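Local coordinates for EVE domain-containing protein (Pseudomonas syringae pv. tomato str. DC3000, PDB 2EVE) that is of unknown function but carries an EVE domain, related to the ASCH and PUA domains, and so possibly binds nucleic acid, at residues A24-V29 / D45-Y50; A2-K7 / L38-E43. All blocks are in the same frame, centred on the assembly; numbering follows the deposited sequence.

Interaction 1: residues A24-V29 / D45-Y50; sequences ARWDGV and DEFFFY. With 144 (tris-hydroxymethyl-methyl-ammonium), chain D.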
loop_
_atom_site.group_PDB
_atom_site.type_symbol
_atom_site.label_atom_id
_atom_site.label_comp_id
_atom_site.label_asym_id
_atom_site.label_seq_id
_atom_site.Cartn_x
_atom_site.Cartn_y
_atom_site.Cartn_z
ATOM N N ALA A 24 3.334 -11.961 2.575
ATOM C CA ALA A 24 1.909 -12.045 2.836
ATOM C C ALA A 24 1.096 -11.573 1.641
ATOM O O ALA A 24 1.648 -11.074 0.660
ATOM C CB ALA A 24 1.569 -11.193 4.056
ATOM N N ARG A 25 -0.220 -11.730 1.731
ATOM C CA ARG A 25 -1.109 -11.299 0.661
ATOM C C ARG A 25 -1.682 -9.924 0.967
ATOM O O ARG A 25 -2.143 -9.662 2.079
ATOM C CB ARG A 25 -2.266 -12.287 0.483
ATOM C CG ARG A 25 -3.225 -11.914 -0.649
ATOM C CD ARG A 25 -4.344 -12.933 -0.783
ATOM N NE ARG A 25 -5.233 -12.916 0.374
ATOM C CZ ARG A 25 -5.810 -13.999 0.882
ATOM N NH1 ARG A 25 -5.585 -15.189 0.336
ATOM N NH2 ARG A 25 -6.616 -13.895 1.928
ATOM N N TRP A 26 -1.640 -9.044 -0.027
ATOM C CA TRP A 26 -2.194 -7.706 0.111
ATOM C C TRP A 26 -3.529 -7.792 -0.607
ATOM O O TRP A 26 -3.574 -8.036 -1.809
ATOM C CB TRP A 26 -1.302 -6.679 -0.584
ATOM C CG TRP A 26 -1.574 -5.264 -0.157
ATOM C CD1 TRP A 26 -2.532 -4.420 -0.642
ATOM C CD2 TRP A 26 -0.885 -4.546 0.870
ATOM N NE1 TRP A 26 -2.483 -3.212 0.028
ATOM C CE2 TRP A 26 -1.483 -3.268 0.963
ATOM C CE3 TRP A 26 0.174 -4.863 1.729
ATOM C CZ2 TRP A 26 -1.046 -2.304 1.880
ATOM C CZ3 TRP A 26 0.609 -3.904 2.639
ATOM C CH2 TRP A 26 -0.005 -2.643 2.708
ATOM N N ASP A 27 -4.619 -7.608 0.125
ATOM C CA ASP A 27 -5.932 -7.699 -0.491
ATOM C C ASP A 27 -6.853 -6.602 0.001
ATOM O O ASP A 27 -6.406 -5.658 0.643
ATOM C CB ASP A 27 -6.544 -9.069 -0.191
ATOM C CG ASP A 27 -6.536 -9.400 1.288
ATOM O OD1 ASP A 27 -6.879 -8.513 2.096
ATOM O OD2 ASP A 27 -6.195 -10.549 1.648
ATOM N N GLY A 28 -8.137 -6.719 -0.320
ATOM C CA GLY A 28 -9.097 -5.728 0.135
ATOM C C GLY A 28 -9.038 -4.363 -0.522
ATOM O O GLY A 28 -9.579 -3.392 0.021
ATOM N N VAL A 29 -8.375 -4.262 -1.670
ATOM C CA VAL A 29 -8.318 -2.987 -2.375
ATOM C C VAL A 29 -9.599 -2.955 -3.202
ATOM O O VAL A 29 -9.812 -3.805 -4.068
ATOM C CB VAL A 29 -7.071 -2.894 -3.267
ATOM C CG1 VAL A 29 -7.080 -1.583 -4.039
ATOM C CG2 VAL A 29 -5.820 -2.975 -2.389
ATOM N N ASP A 45 9.390 -4.600 -7.526
ATOM C CA ASP A 45 9.033 -3.214 -7.240
ATOM C C ASP A 45 8.962 -3.070 -5.727
ATOM O O ASP A 45 8.664 -4.032 -5.018
ATOM C CB ASP A 45 7.665 -2.856 -7.828
ATOM C CG ASP A 45 7.699 -2.643 -9.333
ATOM O OD1 ASP A 45 8.791 -2.711 -9.939
ATOM O OD2 ASP A 45 6.620 -2.405 -9.907
ATOM N N GLU A 46 9.244 -1.874 -5.228
ATOM C CA GLU A 46 9.188 -1.631 -3.793
ATOM C C GLU A 46 8.095 -0.622 -3.497
ATOM O O GLU A 46 7.714 0.159 -4.368
ATOM C CB GLU A 46 10.534 -1.112 -3.290
ATOM C CG GLU A 46 11.632 -2.159 -3.326
ATOM C CD GLU A 46 12.999 -1.578 -3.030
ATOM O OE1 GLU A 46 13.483 -0.755 -3.835
ATOM O OE2 GLU A 46 13.589 -1.949 -1.995
ATOM N N PHE A 47 7.584 -0.640 -2.271
ATOM C CA PHE A 47 6.532 0.296 -1.898
ATOM C C PHE A 47 6.640 0.729 -0.454
ATOM O O PHE A 47 7.144 -0.009 0.396
ATOM C CB PHE A 47 5.149 -0.333 -2.126
ATOM C CG PHE A 47 4.811 -1.443 -1.161
ATOM C CD1 PHE A 47 4.140 -1.177 0.031
ATOM C CD2 PHE A 47 5.160 -2.758 -1.450
ATOM C CE1 PHE A 47 3.825 -2.210 0.920
ATOM C CE2 PHE A 47 4.851 -3.795 -0.568
ATOM C CZ PHE A 47 4.183 -3.521 0.613
ATOM N N PHE A 48 6.178 1.945 -0.185
ATOM C CA PHE A 48 6.163 2.449 1.176
ATOM C C PHE A 48 4.905 1.912 1.834
ATOM O O PHE A 48 3.814 1.990 1.266
ATOM C CB PHE A 48 6.141 3.976 1.199
ATOM C CG PHE A 48 7.461 4.600 0.884
ATOM C CD1 PHE A 48 8.615 4.171 1.533
ATOM C CD2 PHE A 48 7.557 5.616 -0.057
ATOM C CE1 PHE A 48 9.846 4.747 1.248
ATOM C CE2 PHE A 48 8.784 6.199 -0.349
ATOM C CZ PHE A 48 9.932 5.764 0.304
ATOM N N PHE A 49 5.075 1.348 3.024
ATOM C CA PHE A 49 3.974 0.786 3.803
ATOM C C PHE A 49 3.443 1.934 4.666
ATOM O O PHE A 49 4.079 2.341 5.639
ATOM C CB PHE A 49 4.514 -0.355 4.682
ATOM C CG PHE A 49 3.452 -1.270 5.254
ATOM C CD1 PHE A 49 2.404 -0.772 6.025
ATOM C CD2 PHE A 49 3.545 -2.648 5.062
ATOM C CE1 PHE A 49 1.461 -1.641 6.601
ATOM C CE2 PHE A 49 2.615 -3.517 5.629
ATOM C CZ PHE A 49 1.570 -3.018 6.400
ATOM N N TYR A 50 2.279 2.455 4.299
ATOM C CA TYR A 50 1.678 3.576 5.012
ATOM C C TYR A 50 0.589 3.143 5.992
ATOM O O TYR A 50 -0.372 2.471 5.615
ATOM C CB TYR A 50 1.116 4.567 3.983
ATOM C CG TYR A 50 0.434 5.784 4.567
ATOM C CD1 TYR A 50 -0.899 5.736 4.972
ATOM C CD2 TYR A 50 1.126 6.983 4.714
ATOM C CE1 TYR A 50 -1.528 6.858 5.513
ATOM C CE2 TYR A 50 0.509 8.109 5.252
ATOM C CZ TYR A 50 -0.812 8.039 5.648
ATOM O OH TYR A 50 -1.417 9.150 6.180
HETATM C C1 144 D . -6.264 7.522 6.880
HETATM N N 144 D . -6.195 8.122 5.554
HETATM C C2 144 D . -5.142 9.191 5.570
HETATM O O2 144 D . -4.012 9.471 6.420
HETATM C C3 144 D . -7.610 8.606 5.256
HETATM O O3 144 D . -7.774 9.215 3.958
HETATM C C4 144 D . -5.738 7.037 4.661
HETATM O O4 144 D . -6.490 5.674 4.300
#
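Trp-26 and Phe-49 both hold CG on the far side of CB from their backbone nitrogen (chi1 -163° in Trp-26, much the same in Phe-49), and these torsions carry the two rings to each other though their CA atoms are 11.1 Å apart. Phe-47 reaches the same indole by a different turn: its CG sits between the backbone nitrogen and the carbonyl carbon, chi1 70°. The three rings form an aromatic cluster built on two T-shaped pairs. In one, the six-membered ring of Trp-26 presents its edge to a face of Phe-49, the planes at 78° and the centroids 5.2 Å apart. CH2 of Trp-26 lies over the centre of the phenyl ring, while CZ3 makes the closest approach, 3.6 Å from CE2 of Phe-49. In the other, the roles are reversed: Phe-47 turns its edge toward the indole face, with centroids 5.5 Å apart and CE1 of Phe-47 4.0 Å from CZ3 of Trp-26. The indole is thus edge to one phenylalanine and face to the other, and the contact is wholly apolar and buried. Tyr-50, next along the strand, leads away to the ligand pocket, where its OH and O2 of the bound tris-hydroxymethyl-methyl-ammonium share a hydrogen bond of 2.6 Å. In the mixed sheet, strand 23-26 is an outermost strand and is separated from 46-51 by strands 95-110 and 58-71, so the rings meet across the sheet rather than between paired neighbours, consistent with a strongly curled sheet; Ile-99 of strand 95-110 and Met-6 of strand 3-8 pack against both Trp-26 and Phe-47.

Interaction 2: residues A2-K7 / L38-E43; sequences AYWLMK and LRTMAE. With 144 (tris-hydroxymethyl-methyl-ammonium), chain D.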
loop_
_atom_site.group_PDB
_atom_site.type_symbol
_atom_site.label_atom_id
_atom_site.label_comp_id
_atom_site.label_asym_id
_atom_site.label_seq_id
_atom_site.Cartn_x
_atom_site.Cartn_y
_atom_site.Cartn_z
ATOM N N ALA A 2 10.130 -0.135 -10.279
ATOM C CA ALA A 2 9.231 1.020 -9.984
ATOM C C ALA A 2 8.902 1.098 -8.495
ATOM O O ALA A 2 9.010 0.108 -7.773
ATOM C CB ALA A 2 7.948 0.895 -10.800
ATOM N N TYR A 3 8.502 2.286 -8.050
ATOM C CA TYR A 3 8.160 2.527 -6.650
ATOM C C TYR A 3 6.685 2.872 -6.470
ATOM O O TYR A 3 6.053 3.450 -7.356
ATOM C CB TYR A 3 9.010 3.665 -6.089
ATOM C CG TYR A 3 10.499 3.416 -6.150
ATOM C CD1 TYR A 3 11.085 2.376 -5.429
ATOM C CD2 TYR A 3 11.326 4.229 -6.927
ATOM C CE1 TYR A 3 12.462 2.155 -5.477
ATOM C CE2 TYR A 3 12.703 4.016 -6.980
ATOM C CZ TYR A 3 13.262 2.978 -6.253
ATOM O OH TYR A 3 14.623 2.769 -6.298
ATOM N N TRP A 4 6.154 2.532 -5.301
ATOM C CA TRP A 4 4.752 2.772 -4.997
ATOM C C TRP A 4 4.548 3.032 -3.514
ATOM O O TRP A 4 5.497 3.059 -2.729
ATOM C CB TRP A 4 3.912 1.544 -5.375
ATOM C CG TRP A 4 4.222 0.956 -6.706
ATOM C CD1 TRP A 4 5.237 0.090 -7.012
ATOM C CD2 TRP A 4 3.534 1.214 -7.929
ATOM N NE1 TRP A 4 5.223 -0.202 -8.354
ATOM C CE2 TRP A 4 4.189 0.480 -8.942
ATOM C CE3 TRP A 4 2.430 2.003 -8.270
ATOM C CZ2 TRP A 4 3.773 0.508 -10.276
ATOM C CZ3 TRP A 4 2.015 2.031 -9.599
ATOM C CH2 TRP A 4 2.688 1.291 -10.584
ATOM N N LEU A 5 3.287 3.223 -3.146
ATOM C CA LEU A 5 2.892 3.416 -1.760
ATOM C C LEU A 5 1.515 2.780 -1.619
ATOM O O LEU A 5 0.648 2.956 -2.478
ATOM C CB LEU A 5 2.837 4.909 -1.389
ATOM C CG LEU A 5 2.440 5.214 0.062
ATOM C CD1 LEU A 5 3.144 6.471 0.564
ATOM C CD2 LEU A 5 0.932 5.369 0.154
HETATM N N MSE A 6 1.329 2.008 -0.553
HETATM C CA MSE A 6 0.049 1.359 -0.290
HETATM C C MSE A 6 -0.342 1.549 1.172
HETATM O O MSE A 6 0.510 1.504 2.057
HETATM C CB MSE A 6 0.122 -0.129 -0.635
HETATM C CG MSE A 6 0.472 -0.398 -2.097
HETATM SE SE MSE A 6 -0.044 -2.174 -2.678
HETATM C CE MSE A 6 1.336 -3.115 -1.742
ATOM N N LYS A 7 -1.638 1.746 1.407
ATOM C CA LYS A 7 -2.172 1.992 2.745
ATOM C C LYS A 7 -2.756 0.781 3.464
ATOM O O LYS A 7 -3.346 -0.101 2.843
ATOM C CB LYS A 7 -3.262 3.065 2.678
ATOM C CG LYS A 7 -2.820 4.383 2.080
ATOM C CD LYS A 7 -3.962 5.391 2.103
ATOM C CE LYS A 7 -3.546 6.710 1.481
ATOM N NZ LYS A 7 -4.654 7.703 1.483
ATOM N N LEU A 38 -2.324 -1.206 -8.788
ATOM C CA LEU A 38 -1.861 -2.464 -8.215
ATOM C C LEU A 38 -1.561 -3.493 -9.304
ATOM O O LEU A 38 -0.569 -4.216 -9.229
ATOM C CB LEU A 38 -2.909 -3.002 -7.232
ATOM C CG LEU A 38 -2.592 -4.288 -6.462
ATOM C CD1 LEU A 38 -3.267 -4.240 -5.101
ATOM C CD2 LEU A 38 -3.048 -5.501 -7.253
ATOM N N ARG A 39 -2.410 -3.543 -10.325
ATOM C CA ARG A 39 -2.225 -4.487 -11.422
ATOM C C ARG A 39 -0.980 -4.206 -12.265
ATOM O O ARG A 39 -0.501 -5.094 -12.966
ATOM C CB ARG A 39 -3.466 -4.495 -12.318
ATOM C CG ARG A 39 -4.665 -5.188 -11.691
ATOM C CD ARG A 39 -5.885 -5.066 -12.585
ATOM N NE ARG A 39 -6.959 -5.956 -12.155
ATOM C CZ ARG A 39 -8.120 -6.074 -12.790
ATOM N NH1 ARG A 39 -8.364 -5.353 -13.882
ATOM N NH2 ARG A 39 -9.032 -6.932 -12.347
ATOM N N THR A 40 -0.458 -2.982 -12.212
ATOM C CA THR A 40 0.733 -2.667 -12.995
ATOM C C THR A 40 2.030 -2.863 -12.213
ATOM O O THR A 40 3.125 -2.706 -12.764
ATOM C CB THR A 40 0.702 -1.223 -13.571
ATOM O OG1 THR A 40 0.723 -0.254 -12.510
ATOM C CG2 THR A 40 -0.543 -1.025 -14.427
HETATM N N MSE A 41 1.916 -3.209 -10.933
HETATM C CA MSE A 41 3.101 -3.448 -10.115
HETATM C C MSE A 41 3.792 -4.707 -10.622
HETATM O O MSE A 41 3.135 -5.653 -11.056
HETATM C CB MSE A 41 2.705 -3.612 -8.646
HETATM C CG MSE A 41 2.136 -2.344 -8.043
HETATM SE SE MSE A 41 1.522 -2.594 -6.235
HETATM C CE MSE A 41 3.047 -1.902 -5.277
ATOM N N ALA A 42 5.119 -4.711 -10.575
ATOM C CA ALA A 42 5.894 -5.853 -11.048
ATOM C C ALA A 42 6.737 -6.451 -9.933
ATOM O O ALA A 42 7.013 -5.791 -8.932
ATOM C CB ALA A 42 6.794 -5.425 -12.193
ATOM N N GLU A 43 7.144 -7.705 -10.112
ATOM C CA GLU A 43 7.970 -8.384 -9.121
ATOM C C GLU A 43 9.252 -7.578 -8.923
ATOM O O GLU A 43 9.908 -7.190 -9.893
ATOM C CB GLU A 43 8.327 -9.792 -9.604
ATOM C CG GLU A 43 7.129 -10.685 -9.865
ATOM C CD GLU A 43 7.515 -11.980 -10.549
ATOM O OE1 GLU A 43 8.351 -12.722 -9.990
ATOM O OE2 GLU A 43 6.982 -12.253 -11.648
HETATM C C1 144 D . -6.264 7.522 6.880
HETATM N N 144 D . -6.195 8.122 5.554
HETATM C C2 144 D . -5.142 9.191 5.570
HETATM O O2 144 D . -4.012 9.471 6.420
HETATM C C3 144 D . -7.610 8.606 5.256
HETATM O O3 144 D . -7.774 9.215 3.958
HETATM C C4 144 D . -5.738 7.037 4.661
HETATM O O4 144 D . -6.490 5.674 4.300
#
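The strand 3-8 passes the C-terminal part of helix 32-40, where the chain goes from the helical turn at Leu-38 into the extended backbone of Met-41; the closest CA atoms, those of Met-6 and Leu-38, are 9.0 Å apart. Side chains fill the gap, Trp-4 and Met-41 above all. The selenomethionine Met-41 runs past the indole in the opposite direction, over one face, its CG 3.7 Å from the centroid of the five-membered ring in a CH-pi contact. Its bent end (chi3 99°) folds CE back to 3.4 Å from CG of Trp-4, with SE also over the face: a Met-aromatic contact, formed here with selenium. This packs the segment after helix 32-40 on the mixed sheet of the EVE domain, with Leu-97 of strand 95-110 and Ile-65 of strand 58-71 also against Met-41. Met-6, two residues along the strand and likewise selenomethionine, meets Met-41 tip to tip, SE to SE 3.9 Å. At the exposed border Thr-40 crosses the indole at about a right angle, OG1 lying 3.2 Å from CH2 of Trp-4, but that hydroxyl is hydrogen-bonded to the Phe-37 carbonyl. The indole NE1 is held by Asp-45, whose same carboxylate oxygen also takes the backbone NH of Ala-42.

Overall arrangement
The centres of interactions 1 and 2 lie about 8 Å apart, and the two contacts touch within one EVE domain. Their segments alternate along the chain: 2-7, 24-29, 38-43, then 45-50. Strands 3-8 and 46-51 are parallel neighbours in the mixed sheet, tied by probable backbone hydrogen bonds from N of Phe-48 to O of Trp-4 (2.9 Å) and from N of Trp-4 to O of Glu-46 (3.0 Å). Helix 32-40 follows strand 23-26 and precedes strand 46-51, so interaction 2 packs the connection between the two strands of interaction 1. Each contact has one segment that also lends a residue, Tyr-50 or Lys-7, to the pocket of the bound tris-hydroxymethyl-methyl-ammonium.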